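Catechol O-methyltransferase (Mycobacterium tuberculosis, PDB 6JCL) transfers a methyl group from S-adenosyl-L-methionine to catechol-like compounds such as gallic acid, caffeic acid and dopamine, using a divalent metal cation. Local coordinates at residues F137-K142 with V163-I168. Residues are numbered along the deposited sequence; the frame is centred on the assembly and turned at random.
Sequences FIDADK and VVDNVI. With SR (strontium ion), chain J; SAH (S-adenosyl-L-homocysteine), chain I.
Asp139, Asp165 and Asn166 meet at a strontium ion where two parallel strands give way to loops, a worked example of an active site built at the carboxyl edge of a Rossmann-like sheet. Asp139 grips the ion with both oxygens, OD1 at 2.5 Å and OD2 at 2.6 Å, while Asp165 OD2, Asn166 OD1 and a water add one bond each. The side chains of Asp139 and Asp165 lie side by side, their carboxylate planes 72° apart. Lys142, its chain bent at chi2 (-50°), brings NZ within 2.9 Å of Asp139 OD1 in a salt bridge and donates to a lone pair of Asn166 OD1 (3.0 Å). Asn166 ND2 is hydrogen-bonded to Asp212, which holds the amide with OD1 toward the ion and Lys142. Asp139 OD2 also accepts a hydrogen bond from the amino N of S-adenosylhomocysteine, coupling metal to cofactor.

Lys142 and Asn166 form the more open side; the strand pair behind is buried and tight. Ile138 N donates a hydrogen bond to Val163 O (2.8 Å), Asp165 N one to Ile138 O, and Phe137 CD1 lies 3.9 Å from Val163 CG1. Strand 63-67 flanks 133-138, and strand 212-219 flanks 160-165; helix 145-155 covers Ile138 and Val164, with helix 180-194 reaching Val164 and Lys142.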
loop_
_atom_site.group_PDB
_atom_site.type_symbol
_atom_site.label_atom_id
_atom_site.label_comp_id
_atom_site.label_asym_id
_atom_site.label_seq_id
_atom_site.Cartn_x
_atom_site.Cartn_y
_atom_site.Cartn_z
ATOM N N PHE A 137 -12.941 -2.085 -2.523
ATOM C CA PHE A 137 -12.016 -3.155 -2.909
ATOM C C PHE A 137 -12.666 -3.957 -4.020
ATOM O O PHE A 137 -13.733 -4.543 -3.816
ATOM C CB PHE A 137 -11.692 -4.055 -1.716
ATOM C CG PHE A 137 -10.761 -5.196 -2.041
ATOM C CD1 PHE A 137 -9.596 -4.987 -2.772
ATOM C CD2 PHE A 137 -11.058 -6.484 -1.616
ATOM C CE1 PHE A 137 -8.722 -6.074 -3.078
ATOM C CE2 PHE A 137 -10.207 -7.562 -1.909
ATOM C CZ PHE A 137 -9.033 -7.354 -2.650
ATOM N N ILE A 138 -12.032 -3.995 -5.196
ATOM C CA ILE A 138 -12.637 -4.597 -6.380
ATOM C C ILE A 138 -11.900 -5.898 -6.669
ATOM O O ILE A 138 -10.715 -5.892 -7.035
ATOM C CB ILE A 138 -12.604 -3.639 -7.580
ATOM C CG1 ILE A 138 -13.364 -2.346 -7.228
ATOM C CG2 ILE A 138 -13.210 -4.314 -8.829
ATOM C CD1 ILE A 138 -13.486 -1.344 -8.378
ATOM N N ASP A 139 -12.594 -7.021 -6.512
ATOM C CA ASP A 139 -11.940 -8.324 -6.606
ATOM C C ASP A 139 -12.939 -9.399 -7.043
ATOM O O ASP A 139 -13.041 -10.466 -6.433
ATOM C CB ASP A 139 -11.284 -8.697 -5.272
ATOM C CG ASP A 139 -10.338 -9.895 -5.408
ATOM O OD1 ASP A 139 -9.830 -10.105 -6.543
ATOM O OD2 ASP A 139 -10.120 -10.626 -4.403
ATOM N N ALA A 140 -13.670 -9.144 -8.130
ATOM C CA ALA A 140 -14.700 -10.086 -8.571
ATOM C C ALA A 140 -14.388 -10.621 -9.970
ATOM O O ALA A 140 -13.263 -11.085 -10.199
ATOM C CB ALA A 140 -16.086 -9.429 -8.485
ATOM N N ASP A 141 -15.348 -10.572 -10.909
ATOM C CA ASP A 141 -15.098 -11.012 -12.290
ATOM C C ASP A 141 -14.307 -9.935 -13.031
ATOM O O ASP A 141 -14.726 -8.770 -13.077
ATOM C CB ASP A 141 -16.401 -11.338 -13.022
ATOM C CG ASP A 141 -17.446 -10.236 -12.913
ATOM O OD1 ASP A 141 -17.566 -9.619 -11.834
ATOM O OD2 ASP A 141 -18.161 -10.010 -13.905
ATOM N N LYS A 142 -13.131 -10.306 -13.574
ATOM C CA LYS A 142 -12.188 -9.275 -14.007
ATOM C C LYS A 142 -12.684 -8.485 -15.212
ATOM O O LYS A 142 -12.316 -7.311 -15.363
ATOM C CB LYS A 142 -10.821 -9.886 -14.335
ATOM C CG LYS A 142 -10.224 -10.695 -13.183
ATOM C CD LYS A 142 -10.233 -9.924 -11.855
ATOM C CE LYS A 142 -9.314 -10.583 -10.827
ATOM N NZ LYS A 142 -9.613 -10.063 -9.457
ATOM N N VAL A 163 -9.098 0.095 -4.491
ATOM C CA VAL A 163 -8.040 -0.899 -4.662
ATOM C C VAL A 163 -8.568 -1.982 -5.591
ATOM O O VAL A 163 -9.680 -2.488 -5.385
ATOM C CB VAL A 163 -7.609 -1.499 -3.311
ATOM C CG1 VAL A 163 -6.603 -2.629 -3.532
ATOM C CG2 VAL A 163 -6.995 -0.416 -2.392
ATOM N N VAL A 164 -7.787 -2.324 -6.619
ATOM C CA VAL A 164 -8.145 -3.380 -7.564
ATOM C C VAL A 164 -7.086 -4.474 -7.448
ATOM O O VAL A 164 -5.889 -4.198 -7.598
ATOM C CB VAL A 164 -8.237 -2.869 -9.011
ATOM C CG1 VAL A 164 -8.736 -3.996 -9.921
ATOM C CG2 VAL A 164 -9.139 -1.604 -9.117
ATOM N N ASP A 165 -7.526 -5.703 -7.179
ATOM C CA ASP A 165 -6.613 -6.835 -7.031
ATOM C C ASP A 165 -6.260 -7.463 -8.386
ATOM O O ASP A 165 -7.018 -7.389 -9.365
ATOM C CB ASP A 165 -7.245 -7.905 -6.130
ATOM C CG ASP A 165 -6.209 -8.818 -5.480
ATOM O OD1 ASP A 165 -5.023 -8.422 -5.395
ATOM O OD2 ASP A 165 -6.587 -9.940 -5.046
ATOM N N ASN A 166 -5.089 -8.100 -8.424
ATOM C CA ASN A 166 -4.693 -9.007 -9.522
ATOM C C ASN A 166 -4.499 -8.289 -10.862
ATOM O O ASN A 166 -4.908 -8.799 -11.899
ATOM C CB ASN A 166 -5.707 -10.154 -9.720
ATOM C CG ASN A 166 -6.021 -10.918 -8.441
ATOM O OD1 ASN A 166 -7.169 -10.930 -7.980
ATOM N ND2 ASN A 166 -5.006 -11.575 -7.865
ATOM N N VAL A 167 -3.800 -7.150 -10.861
ATOM C CA VAL A 167 -3.696 -6.344 -12.077
ATOM C C VAL A 167 -2.399 -6.596 -12.848
ATOM O O VAL A 167 -2.151 -5.904 -13.836
ATOM C CB VAL A 167 -3.840 -4.836 -11.772
ATOM C CG1 VAL A 167 -5.178 -4.526 -11.083
ATOM C CG2 VAL A 167 -2.649 -4.339 -10.946
ATOM N N ILE A 168 -1.560 -7.556 -12.430
ATOM C CA ILE A 168 -0.280 -7.803 -13.094
ATOM C C ILE A 168 -0.226 -9.183 -13.741
ATOM O O ILE A 168 0.296 -9.330 -14.861
ATOM C CB ILE A 168 0.910 -7.606 -12.121
ATOM C CG1 ILE A 168 0.859 -6.208 -11.457
ATOM C CG2 ILE A 168 2.253 -7.853 -12.851
ATOM C CD1 ILE A 168 1.010 -5.033 -12.447
HETATM SR SR SR J . -8.145 -11.731 -5.736
HETATM N N SAH I . -11.961 -11.092 -2.179
HETATM C CA SAH I . -11.877 -12.515 -1.817
HETATM C CB SAH I . -11.720 -13.359 -3.078
HETATM C CG SAH I . -12.773 -13.093 -4.150
HETATM S SD SAH I . -12.687 -14.384 -5.418
HETATM C C SAH I . -10.721 -12.772 -0.859
HETATM O O SAH I . -10.863 -13.425 0.181
HETATM O OXT SAH I . -9.629 -12.283 -1.118
HETATM C "C5'" SAH I . -13.863 -13.638 -6.574
HETATM C "C4'" SAH I . -15.323 -13.753 -6.128
HETATM O "O4'" SAH I . -16.101 -12.962 -7.004
HETATM C "C3'" SAH I . -15.917 -15.166 -6.214
HETATM O "O3'" SAH I . -16.495 -15.493 -4.951
HETATM C "C2'" SAH I . -16.991 -15.078 -7.286
HETATM O "O2'" SAH I . -18.089 -15.962 -7.091
HETATM C "C1'" SAH I . -17.345 -13.589 -7.231
HETATM N N9 SAH I . -17.983 -13.050 -8.442
HETATM C C8 SAH I . -17.687 -13.377 -9.750
HETATM N N7 SAH I . -18.502 -12.646 -10.543
HETATM C C5 SAH I . -19.288 -11.865 -9.759
HETATM C C6 SAH I . -20.295 -10.952 -10.069
HETATM N N6 SAH I . -20.649 -10.701 -11.335
HETATM N N1 SAH I . -20.921 -10.296 -9.036
HETATM C C2 SAH I . -20.585 -10.562 -7.716
HETATM N N3 SAH I . -19.600 -11.476 -7.410
HETATM C C4 SAH I . -18.967 -12.113 -8.436
HETATM O O HOH W 1 -8.003 -12.789 -3.426
#